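Local coordinates for AB hydrolase-1 domain-containing protein (Parabacteroides distasonis, PDB 4Q34), which is uncharacterised but belongs to the alpha/beta hydrolase family and probably acts as an esterase that cleaves ester bonds, at residues A[70-73]-A[74-77]; A[58-61]-A[62-65]; A[269-272]-A[273-277]; A[259-262]-A[263-267]; A[149-153]-A[154-158]. All blocks are in the same frame, centred on the assembly; numbering follows the deposited sequence.

Contact 1 (A[70-73]-A[74-77]); sequences EGFQ and NIFL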
# COMPACT_ATOMS: atom_id res chain seq x y z
N GLU A 70 -17.42 -3.90 3.78
CA GLU A 70 -16.49 -3.17 4.64
C GLU A 70 -15.75 -4.10 5.56
O GLU A 70 -16.31 -5.08 6.08
CB GLU A 70 -17.27 -2.16 5.48
CG GLU A 70 -17.84 -1.02 4.67
CD GLU A 70 -18.28 0.08 5.61
OE1 GLU A 70 -18.83 -0.27 6.69
OE2 GLU A 70 -17.99 1.25 5.33
N GLY A 71 -14.46 -3.79 5.77
CA GLY A 71 -13.64 -4.42 6.76
C GLY A 71 -13.45 -3.58 7.99
O GLY A 71 -14.08 -2.51 8.18
N PHE A 72 -12.56 -4.08 8.86
CA PHE A 72 -12.30 -3.47 10.15
C PHE A 72 -11.81 -2.02 10.04
O PHE A 72 -12.08 -1.20 10.91
CB PHE A 72 -11.27 -4.31 10.95
CG PHE A 72 -11.87 -5.48 11.68
CD1 PHE A 72 -13.15 -5.95 11.40
CD2 PHE A 72 -11.16 -6.10 12.70
CE1 PHE A 72 -13.67 -7.04 12.09
CE2 PHE A 72 -11.68 -7.18 13.40
CZ PHE A 72 -12.96 -7.64 13.11
N GLN A 73 -11.07 -1.71 8.97
CA GLN A 73 -10.64 -0.34 8.74
C GLN A 73 -11.83 0.65 8.84
O GLN A 73 -11.76 1.69 9.52
CB GLN A 73 -9.96 -0.20 7.39
CG GLN A 73 -9.48 1.23 7.12
CD GLN A 73 -8.66 1.35 5.85
OE1 GLN A 73 -8.84 0.61 4.92
NE2 GLN A 73 -7.68 2.26 5.86
N ASN A 74 -12.91 0.34 8.11
CA ASN A 74 -14.11 1.16 8.09
C ASN A 74 -14.97 0.97 9.33
O ASN A 74 -15.48 1.97 9.90
CB ASN A 74 -14.95 0.86 6.86
CG ASN A 74 -14.35 1.40 5.57
OD1 ASN A 74 -13.13 1.60 5.44
ND2 ASN A 74 -15.21 1.60 4.60
N ILE A 75 -15.13 -0.28 9.75
CA ILE A 75 -16.01 -0.59 10.87
C ILE A 75 -15.56 0.09 12.17
O ILE A 75 -16.36 0.69 12.88
CB ILE A 75 -16.09 -2.10 11.08
CG1 ILE A 75 -16.81 -2.74 9.91
CG2 ILE A 75 -16.81 -2.47 12.41
CD1 ILE A 75 -16.64 -4.25 9.81
N PHE A 76 -14.26 0.01 12.48
CA PHE A 76 -13.77 0.60 13.71
C PHE A 76 -13.60 2.11 13.64
O PHE A 76 -13.78 2.76 14.65
CB PHE A 76 -12.54 -0.14 14.24
CG PHE A 76 -12.93 -1.46 14.86
CD1 PHE A 76 -13.48 -1.48 16.14
CD2 PHE A 76 -12.93 -2.61 14.10
CE1 PHE A 76 -13.92 -2.65 16.69
CE2 PHE A 76 -13.39 -3.83 14.64
CZ PHE A 76 -13.90 -3.84 15.93
N LEU A 77 -13.36 2.65 12.44
CA LEU A 77 -13.37 4.09 12.25
C LEU A 77 -14.77 4.63 12.53
O LEU A 77 -14.92 5.66 13.20
CB LEU A 77 -12.95 4.44 10.82
CG LEU A 77 -12.86 5.93 10.50
CD1 LEU A 77 -11.84 6.59 11.40
CD2 LEU A 77 -12.52 6.10 9.03
O HOH W 1 -11.42 0.11 3.92
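The ring of Phe72 receives the edge of Phe76 on one face: Phe76 CE2 stands over the ring centre and comes within 3.7 Å of Phe72 CG. The planes are 76° apart and the ring centroids 5.0 Å, a T-shaped stack between residues one helical turn apart. At the edge of the Phe72 ring lies CD1 of Ile75, while the edge of the Phe76 ring borders on Phe72 O and one of its faces takes CG2 of Ile75. Aromatic residues suit these buried places: the rings fill the space against each other and against Ala310 of helix 306-319. The segment opens helix 72-78, the connection between parallel strands 49-52 and 83-87 in a beta-alpha-beta unit of the hydrolase fold. Gly71 is its N-cap; having no side chain to cap with, it offers its carbonyl, and Ile75 N donates to Gly71 O at 2.9 Å. Phe76 N bonds Phe72 O at the same length. Glu70 lies just outside the helix and bends back over its first turn, with CG anti to its carbonyl carbon (chi1 -69°). Asn74 ND2 donates to Glu70 OE2 at 2.9 Å in a nearly straight bond, the oxygen being met from above the carboxylate plane; the other oxygen, OE1, forms a salt bridge with Arg78. A water donates to both Gln73 OE1 and Asn74 OD1, and Asn74 OD1 also accepts from Gln11 of the second subunit.

Contact 2 (A[58-61]-A[62-65]); sequences FSKT and WETT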
# COMPACT_ATOMS: atom_id res chain seq x y z
N PHE A 58 -1.01 -8.11 3.38
CA PHE A 58 -0.66 -6.73 3.73
C PHE A 58 -1.85 -6.09 4.43
O PHE A 58 -2.71 -6.80 5.00
CB PHE A 58 -0.08 -5.96 2.51
CG PHE A 58 -1.04 -5.74 1.37
CD1 PHE A 58 -1.30 -6.74 0.43
CD2 PHE A 58 -1.72 -4.50 1.21
CE1 PHE A 58 -2.16 -6.52 -0.66
CE2 PHE A 58 -2.58 -4.31 0.13
CZ PHE A 58 -2.86 -5.33 -0.77
N SER A 59 -1.88 -4.77 4.47
CA SER A 59 -2.95 -4.07 5.14
C SER A 59 -4.34 -4.47 4.64
O SER A 59 -5.30 -4.31 5.39
CB SER A 59 -2.76 -2.56 4.94
OG SER A 59 -2.81 -2.20 3.58
N LYS A 60 -4.45 -4.92 3.38
CA LYS A 60 -5.72 -5.36 2.80
C LYS A 60 -6.47 -6.42 3.63
O LYS A 60 -7.70 -6.48 3.58
CB LYS A 60 -5.44 -5.85 1.37
CG LYS A 60 -6.59 -6.30 0.50
CD LYS A 60 -7.78 -5.40 0.48
CE LYS A 60 -8.47 -5.39 -0.88
NZ LYS A 60 -9.88 -5.73 -0.78
N THR A 61 -5.73 -7.18 4.44
CA THR A 61 -6.30 -8.06 5.46
C THR A 61 -7.48 -7.44 6.16
O THR A 61 -8.46 -8.08 6.41
CB THR A 61 -5.25 -8.41 6.51
OG1 THR A 61 -4.15 -9.06 5.87
CG2 THR A 61 -5.83 -9.30 7.59
N TRP A 62 -7.34 -6.17 6.49
CA TRP A 62 -8.28 -5.42 7.30
C TRP A 62 -9.13 -4.41 6.54
O TRP A 62 -9.90 -3.69 7.17
CB TRP A 62 -7.45 -4.62 8.34
CG TRP A 62 -6.42 -5.39 9.04
CD1 TRP A 62 -5.08 -5.37 8.79
CD2 TRP A 62 -6.62 -6.29 10.13
NE1 TRP A 62 -4.44 -6.24 9.64
CE2 TRP A 62 -5.37 -6.83 10.47
CE3 TRP A 62 -7.76 -6.73 10.83
CZ2 TRP A 62 -5.20 -7.74 11.53
CZ3 TRP A 62 -7.60 -7.60 11.89
CH2 TRP A 62 -6.34 -8.13 12.21
N GLU A 63 -8.96 -4.33 5.22
CA GLU A 63 -9.66 -3.36 4.39
C GLU A 63 -10.94 -4.02 3.80
O GLU A 63 -11.54 -4.90 4.40
CB GLU A 63 -8.73 -2.82 3.31
CG GLU A 63 -7.48 -2.18 3.88
CD GLU A 63 -6.39 -1.83 2.85
OE1 GLU A 63 -6.61 -2.06 1.64
OE2 GLU A 63 -5.31 -1.29 3.27
N THR A 64 -11.35 -3.60 2.62
CA THR A 64 -12.50 -4.21 1.96
C THR A 64 -12.31 -5.71 1.88
O THR A 64 -11.21 -6.21 1.55
CB THR A 64 -12.72 -3.60 0.54
OG1 THR A 64 -12.73 -2.16 0.63
CG2 THR A 64 -13.99 -4.07 -0.06
N THR A 65 -13.38 -6.43 2.18
CA THR A 65 -13.35 -7.90 2.11
C THR A 65 -13.25 -8.33 0.65
O THR A 65 -13.54 -7.56 -0.28
CB THR A 65 -14.62 -8.49 2.78
OG1 THR A 65 -15.78 -8.31 1.94
CG2 THR A 65 -14.85 -7.90 4.14
O HOH W 2 -11.62 -6.55 -2.59
O HOH W 3 -11.03 -7.20 5.73
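A tight 3-10 turn in the loop between strand 49-52 and helix 72-78 brings Ser59 and Lys60 against Trp62, Glu63 and Thr64. Its backbone bonds span three residues: Trp62 N donates to Ser59 O and Glu63 N to Lys60 O, each at 3.0 Å. Thr61 OG1 adds a side-chain bond to Phe58 O, which also accepts from Thr61 N. With OG1 anti to the carbonyl carbon (chi1 -60°), Thr61 carries its methyl CG2 over a face of the Trp62 indole, 3.9 Å from the centroid of the five-membered ring, a CH-pi contact suited to a branched residue. Ser59 OG, placed between the backbone N and the carbonyl carbon (chi1 62°), donates to Glu63 OE2 at 2.7 Å, approaching from above the carboxylate plane. Glu63 OE1 bonds Ser13 and Tyr35 of the second subunit, so this buried carboxylate is gripped at both oxygens. Were Glu63 replaced by an alanine, Ser59 OG and those two hydroxyls of the second subunit would probably lose their common partner. Lys60 bends along its chain until NZ meets Thr64 O at 2.7 Å; NZ also reaches Ser13 O of the second subunit and a water. In alpha/beta hydrolases the loop after the strand equivalent to 49-52 commonly supplies part of the oxyanion hole, and this turn probably belongs to that loop.

Contact 3 (A[269-272]-A[273-277]); sequences MKIW and AKMLN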
# COMPACT_ATOMS: atom_id res chain seq x y z
N MSE A 269 -2.84 -22.51 22.56
CA MSE A 269 -3.13 -21.18 23.12
C MSE A 269 -3.96 -21.28 24.40
O MSE A 269 -3.79 -20.47 25.33
CB MSE A 269 -3.78 -20.26 22.13
CG MSE A 269 -3.03 -20.00 20.86
SE MSE A 269 -1.12 -19.75 21.16
CE MSE A 269 -1.11 -17.87 21.59
N LYS A 270 -4.84 -22.28 24.50
CA LYS A 270 -5.55 -22.49 25.75
C LYS A 270 -4.61 -22.86 26.89
O LYS A 270 -4.80 -22.43 28.02
CB LYS A 270 -6.67 -23.53 25.59
CG LYS A 270 -7.78 -22.99 24.69
CD LYS A 270 -9.09 -23.73 24.85
CE LYS A 270 -9.09 -24.95 24.00
NZ LYS A 270 -10.43 -25.59 24.09
N ILE A 271 -3.58 -23.65 26.59
CA ILE A 271 -2.59 -24.02 27.59
C ILE A 271 -1.78 -22.79 28.01
O ILE A 271 -1.61 -22.53 29.20
CB ILE A 271 -1.66 -25.12 27.07
CG1 ILE A 271 -2.48 -26.42 26.90
CG2 ILE A 271 -0.48 -25.31 28.01
CD1 ILE A 271 -1.77 -27.51 26.10
N TRP A 272 -1.33 -22.04 27.01
CA TRP A 272 -0.59 -20.78 27.21
C TRP A 272 -1.38 -19.78 28.07
O TRP A 272 -0.84 -19.25 29.05
CB TRP A 272 -0.30 -20.15 25.85
CG TRP A 272 0.64 -18.98 25.83
CD1 TRP A 272 1.98 -19.02 26.10
CD2 TRP A 272 0.36 -17.65 25.42
NE1 TRP A 272 2.54 -17.76 25.90
CE2 TRP A 272 1.56 -16.91 25.48
CE3 TRP A 272 -0.81 -16.99 25.00
CZ2 TRP A 272 1.62 -15.58 25.17
CZ3 TRP A 272 -0.74 -15.65 24.70
CH2 TRP A 272 0.46 -14.96 24.77
N ALA A 273 -2.66 -19.61 27.76
CA ALA A 273 -3.53 -18.71 28.52
C ALA A 273 -3.63 -19.17 29.98
O ALA A 273 -3.53 -18.37 30.90
CB ALA A 273 -4.93 -18.64 27.90
N LYS A 274 -3.85 -20.46 30.18
CA LYS A 274 -3.95 -21.01 31.52
C LYS A 274 -2.67 -20.72 32.34
O LYS A 274 -2.73 -20.25 33.48
CB LYS A 274 -4.29 -22.51 31.45
CG LYS A 274 -4.26 -23.24 32.79
CD LYS A 274 -5.18 -22.60 33.80
CE LYS A 274 -5.45 -23.58 34.94
NZ LYS A 274 -6.08 -22.84 36.07
N MSE A 275 -1.51 -20.97 31.72
CA MSE A 275 -0.26 -20.78 32.40
C MSE A 275 -0.05 -19.33 32.75
O MSE A 275 0.41 -19.04 33.84
CB MSE A 275 0.88 -21.29 31.53
CG MSE A 275 0.82 -22.81 31.57
SE MSE A 275 2.25 -23.52 30.43
CE MSE A 275 3.71 -22.52 31.31
N LEU A 276 -0.39 -18.43 31.84
CA LEU A 276 -0.27 -16.98 32.16
C LEU A 276 -1.28 -16.54 33.22
O LEU A 276 -0.96 -15.77 34.14
CB LEU A 276 -0.39 -16.14 30.91
CG LEU A 276 0.84 -16.17 30.00
CD1 LEU A 276 0.53 -15.63 28.60
CD2 LEU A 276 2.00 -15.42 30.63
N ASN A 277 -2.50 -17.03 33.10
CA ASN A 277 -3.53 -16.62 34.07
C ASN A 277 -3.17 -17.12 35.49
O ASN A 277 -3.41 -16.42 36.50
CB ASN A 277 -4.91 -17.12 33.65
CG ASN A 277 -5.45 -16.40 32.40
OD1 ASN A 277 -5.05 -15.28 32.10
ND2 ASN A 277 -6.36 -17.03 31.69
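Ala273 N donates to Met269 O at 2.8 Å, and the same step, residue to residue four positions back, links Lys274 to Lys270, Met275 to Ile271 and Leu276 to Trp272. These regular bonds belong to the last turns of helix 257-277, the crossover between parallel strands 242-246 and 283-287 of the central sheet. Small Ala273 suits the sheet side, where it meets Val283 and Val285. Trp272 takes its CG anti to the backbone N (chi1 -170°), which swings the indole beside the next turn, and Leu276 CD1 settles above the six-membered ring, 3.6 Å from its centroid and 14° off the normal, a CH-pi contact with a closest approach of 3.5 Å to Trp272 CE2. The buried indole nitrogen is satisfied by Pro205 O, and the ring also meets Trp183 and Phe206. Replacing Trp272 by an alanine is likely to leave Leu276 CD1 without its aromatic floor and Pro205 O without its indole donor. Lys270 and Lys274 are on the exposed side, where their amino groups can be solvated, and Lys274 pairs with Asp278. Ile271, which packs on Pro212, and Met275, modelled as selenomethionine and packed on Phe206 and Pro207, run side by side, CG2 of Ile271 lying 4.1 Å from the selenium of Met275.

Contact 4 (A[259-262]-A[263-267]); sequences LYEW and TRRLR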
# COMPACT_ATOMS: atom_id res chain seq x y z
N LEU A 259 -4.44 -27.80 7.55
CA LEU A 259 -5.57 -27.40 8.39
C LEU A 259 -5.38 -27.79 9.87
O LEU A 259 -5.80 -27.03 10.77
CB LEU A 259 -6.86 -27.98 7.85
CG LEU A 259 -7.38 -27.44 6.49
CD1 LEU A 259 -6.90 -28.26 5.31
CD2 LEU A 259 -8.90 -27.43 6.50
N TYR A 260 -4.76 -28.93 10.12
CA TYR A 260 -4.67 -29.45 11.49
C TYR A 260 -3.76 -28.62 12.36
O TYR A 260 -3.98 -28.52 13.55
CB TYR A 260 -4.29 -30.94 11.52
CG TYR A 260 -4.44 -31.56 12.89
CD1 TYR A 260 -5.69 -31.83 13.42
CD2 TYR A 260 -3.34 -31.81 13.68
CE1 TYR A 260 -5.85 -32.35 14.68
CE2 TYR A 260 -3.48 -32.35 14.95
CZ TYR A 260 -4.75 -32.61 15.44
OH TYR A 260 -4.90 -33.13 16.71
N GLU A 261 -2.79 -27.95 11.77
CA GLU A 261 -1.96 -27.05 12.53
C GLU A 261 -2.79 -26.04 13.30
O GLU A 261 -2.40 -25.67 14.39
CB GLU A 261 -0.97 -26.32 11.64
CG GLU A 261 0.13 -27.24 11.18
CD GLU A 261 1.31 -26.53 10.53
OE1 GLU A 261 1.24 -25.31 10.28
OE2 GLU A 261 2.32 -27.23 10.29
N TRP A 262 -3.93 -25.61 12.74
CA TRP A 262 -4.80 -24.66 13.43
C TRP A 262 -5.48 -25.30 14.63
O TRP A 262 -5.63 -24.70 15.67
CB TRP A 262 -5.82 -24.00 12.48
CG TRP A 262 -5.17 -23.32 11.34
CD1 TRP A 262 -5.24 -23.66 10.01
CD2 TRP A 262 -4.33 -22.16 11.42
NE1 TRP A 262 -4.49 -22.79 9.26
CE2 TRP A 262 -3.93 -21.85 10.10
CE3 TRP A 262 -3.87 -21.35 12.48
CZ2 TRP A 262 -3.05 -20.80 9.81
CZ3 TRP A 262 -3.02 -20.25 12.17
CH2 TRP A 262 -2.63 -20.00 10.85
N THR A 263 -5.91 -26.55 14.50
CA THR A 263 -6.38 -27.27 15.67
C THR A 263 -5.38 -27.35 16.79
O THR A 263 -5.75 -27.18 17.95
CB THR A 263 -6.74 -28.72 15.26
OG1 THR A 263 -7.60 -28.65 14.12
CG2 THR A 263 -7.43 -29.45 16.36
N ARG A 264 -4.13 -27.67 16.45
CA ARG A 264 -3.04 -27.73 17.44
C ARG A 264 -2.82 -26.37 18.09
O ARG A 264 -2.55 -26.30 19.30
CB ARG A 264 -1.70 -28.14 16.81
CG ARG A 264 -1.74 -29.36 15.90
CD ARG A 264 -0.33 -29.69 15.42
NE ARG A 264 0.21 -30.78 16.20
CZ ARG A 264 0.23 -32.05 15.82
NH1 ARG A 264 -0.21 -32.42 14.62
NH2 ARG A 264 0.72 -32.96 16.64
N ARG A 265 -2.96 -25.31 17.29
CA ARG A 265 -2.76 -23.94 17.79
C ARG A 265 -3.83 -23.52 18.80
O ARG A 265 -3.52 -22.94 19.83
CB ARG A 265 -2.64 -22.95 16.64
CG ARG A 265 -1.24 -23.08 16.05
CD ARG A 265 -1.16 -22.44 14.69
NE ARG A 265 0.24 -22.45 14.29
CZ ARG A 265 0.66 -22.16 13.08
NH1 ARG A 265 -0.20 -21.87 12.11
NH2 ARG A 265 1.96 -22.17 12.86
N LEU A 266 -5.09 -23.88 18.53
CA LEU A 266 -6.16 -23.62 19.48
C LEU A 266 -5.82 -24.27 20.81
O LEU A 266 -5.85 -23.61 21.85
CB LEU A 266 -7.52 -24.09 18.95
CG LEU A 266 -8.68 -23.95 19.92
CD1 LEU A 266 -8.81 -22.54 20.45
CD2 LEU A 266 -10.00 -24.44 19.32
N ARG A 267 -5.46 -25.55 20.77
CA ARG A 267 -5.13 -26.34 21.96
C ARG A 267 -3.98 -25.67 22.72
O ARG A 267 -4.02 -25.51 23.92
CB ARG A 267 -4.75 -27.77 21.53
CG ARG A 267 -4.43 -28.74 22.66
CD ARG A 267 -3.73 -30.01 22.11
NE ARG A 267 -4.20 -30.38 20.79
CZ ARG A 267 -3.55 -31.19 19.96
NH1 ARG A 267 -2.39 -31.70 20.31
NH2 ARG A 267 -4.06 -31.48 18.77
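Arg265 leaves its helix toward the preceding turn and meets Glu261 and Trp262 along much of its length. Its CB and CG pass beside Glu261 O, CG at 3.3 Å, while CD lies 3.7 Å from Trp262 CE3. The chain is extended from CG to NE, and this carries the guanidinium across the indole: NH1 stands over one face, toward the rim, 3.3 Å from Trp262 CH2. The result is an off-centre cation-pi contact, CZ lying 4.7 Å from the centroid of the six-membered ring. NH2 passes Glu261 OE1 at 4.1 Å, with that oxygen above the guanidinium face, so only the charges interact; the salt-bridge partner of NH2 is Glu225, and that of Glu261 is Arg115. On another flank of helix 257-277, Tyr260 turns its ring edge to Arg264, whose NH1 is 3.3 Å from Tyr260 CE2, the guanidinium and ring planes nearly perpendicular (86°); the cation-pi partner of Arg264 is Phe217. Thr263 brings CB over the Tyr260 ring, off-centre, a CH-pi contact 4.1 Å from the centroid, while its hydroxyl bonds Pro251 O. The Trp262 face thus gives Arg265 a broad partner, and Glu261 and Glu225 probably offset the closeness of Arg265 to Arg115, so that the buried charges balance.

Contact 5 (A[149-153]-A[154-158]); sequences GTTDF and EVYSD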
# COMPACT_ATOMS: atom_id res chain seq x y z
N GLY A 149 12.67 -9.79 0.91
CA GLY A 149 13.71 -10.11 1.86
C GLY A 149 13.34 -11.39 2.58
O GLY A 149 12.60 -12.23 2.03
N THR A 150 13.86 -11.55 3.80
CA THR A 150 13.63 -12.73 4.64
C THR A 150 12.70 -12.39 5.77
O THR A 150 12.59 -11.22 6.17
CB THR A 150 14.94 -13.25 5.29
OG1 THR A 150 15.55 -12.22 6.09
CG2 THR A 150 15.87 -13.73 4.24
N THR A 151 12.03 -13.40 6.30
CA THR A 151 11.19 -13.24 7.45
C THR A 151 12.12 -12.98 8.63
O THR A 151 13.06 -13.76 8.86
CB THR A 151 10.40 -14.52 7.71
OG1 THR A 151 9.58 -14.77 6.57
CG2 THR A 151 9.57 -14.39 8.93
N ASP A 152 11.88 -11.89 9.38
CA ASP A 152 12.67 -11.56 10.55
C ASP A 152 11.77 -10.85 11.57
O ASP A 152 11.47 -9.69 11.37
CB ASP A 152 13.91 -10.71 10.14
CG ASP A 152 14.85 -10.47 11.28
OD1 ASP A 152 14.38 -10.45 12.44
OD2 ASP A 152 16.09 -10.35 11.06
N PHE A 153 11.37 -11.56 12.64
CA PHE A 153 10.41 -11.03 13.63
C PHE A 153 11.05 -9.86 14.41
O PHE A 153 10.33 -8.99 14.89
CB PHE A 153 9.94 -12.10 14.63
CG PHE A 153 9.09 -13.19 14.04
CD1 PHE A 153 8.48 -13.06 12.78
CD2 PHE A 153 8.88 -14.38 14.77
CE1 PHE A 153 7.69 -14.08 12.25
CE2 PHE A 153 8.07 -15.40 14.25
CZ PHE A 153 7.47 -15.24 12.98
N GLU A 154 12.37 -9.83 14.52
CA GLU A 154 13.03 -8.71 15.17
C GLU A 154 12.84 -7.43 14.35
O GLU A 154 12.43 -6.38 14.90
CB GLU A 154 14.54 -8.96 15.37
CG GLU A 154 15.27 -7.75 15.96
CD GLU A 154 16.72 -8.01 16.28
OE1 GLU A 154 17.29 -8.95 15.69
OE2 GLU A 154 17.31 -7.28 17.14
N VAL A 155 13.03 -7.55 13.04
CA VAL A 155 12.90 -6.41 12.11
C VAL A 155 11.42 -5.96 12.10
O VAL A 155 11.12 -4.78 12.15
CB VAL A 155 13.37 -6.79 10.70
CG1 VAL A 155 13.03 -5.70 9.70
CG2 VAL A 155 14.88 -7.07 10.68
N TYR A 156 10.51 -6.92 12.07
CA TYR A 156 9.09 -6.60 12.01
C TYR A 156 8.64 -5.93 13.28
O TYR A 156 7.98 -4.87 13.26
CB TYR A 156 8.26 -7.88 11.75
CG TYR A 156 8.48 -8.65 10.47
CD1 TYR A 156 9.16 -8.11 9.34
CD2 TYR A 156 7.93 -9.92 10.33
CE1 TYR A 156 9.31 -8.83 8.18
CE2 TYR A 156 8.12 -10.66 9.17
CZ TYR A 156 8.78 -10.12 8.10
OH TYR A 156 8.90 -10.80 6.92
N SER A 157 8.98 -6.53 14.40
CA SER A 157 8.52 -6.01 15.68
C SER A 157 9.24 -4.69 16.02
O SER A 157 8.69 -3.81 16.68
CB SER A 157 8.67 -7.05 16.78
OG SER A 157 10.02 -7.42 16.99
N ASP A 158 10.47 -4.51 15.57
CA ASP A 158 11.08 -3.21 15.78
C ASP A 158 10.27 -2.06 15.16
O ASP A 158 10.20 -0.98 15.72
CB ASP A 158 12.51 -3.14 15.21
CG ASP A 158 13.57 -3.78 16.12
OD1 ASP A 158 13.32 -4.10 17.27
OD2 ASP A 158 14.70 -3.95 15.61
O HOH W 4 7.50 -12.97 6.49
O HOH W 5 17.49 -9.05 12.78
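Asp152, the N-cap of helix 153-167, accepts from Val155 N through OD1 at 3.3 Å, and more weakly from Glu154 N at 3.0 Å to the same oxygen. With CG anti to its backbone N (chi1 -173°), the short carboxylate folds over the first turn, where backbone N-H groups lack carbonyls of their own; its negative charge probably also suits the positive end of the helix dipole. Val155 N meets OD1 from well above the carboxylate plane. Among the backbone bonds, Tyr156 N donates to Asp152 O, and Phe153 O is gripped twice by one residue, by Ser157 N and by Ser157 OG, the latter at 2.6 Å. A serine fits because its hydroxyl can turn back to the carbonyl of the previous turn while also meeting Lys188. Two waters add bridges. One donates to Asp152 OD2 and Glu154 OE1, joining two like-charged side chains; another lies at the edge of the Tyr156 ring, 2.6 Å from its OH, and links it to Thr151 OG1. Van der Waals and ring contacts complete the set. Val155 CG2 presses on Asp152 CG at 3.5 Å, flanking the cap, and Asp152 O lies over a face of the Tyr156 ring. Tyr156 CD2 stands near the plane of the Phe153 ring, 4.0 Å from its CD1, while Phe153 itself packs on Pro180 and Asn184 of helix 178-185. An aspartate accepting main-chain N-H groups in this way is a classical N-cap, here at the start of the helix leading into strand 170-175 of the alpha/beta hydrolase sheet.

How the contacts relate
Along the chain the order is contact 2, contact 1, contact 5, contact 4, contact 3, all within the alpha/beta hydrolase part of the chain. Contacts 2 and 1 are neighbours, their centres 10 Å apart: the loop after strand 49-52 runs into helix 72-78, Gln73 N probably bonds Trp62 O, and Phe72 packs on Trp62. Both touch the second subunit, so this corner forms part of the interface between the two subunits. Contacts 4 and 3 lie on one helix, 257-277, with centres 15 Å apart. Contact 5, at the start of helix 153-167, lies across the chain's centre from contact 1, their centres 27 Å apart. All are local contacts in loops and helices connecting strands of the central mixed sheet, so they shape its connections and not its strands.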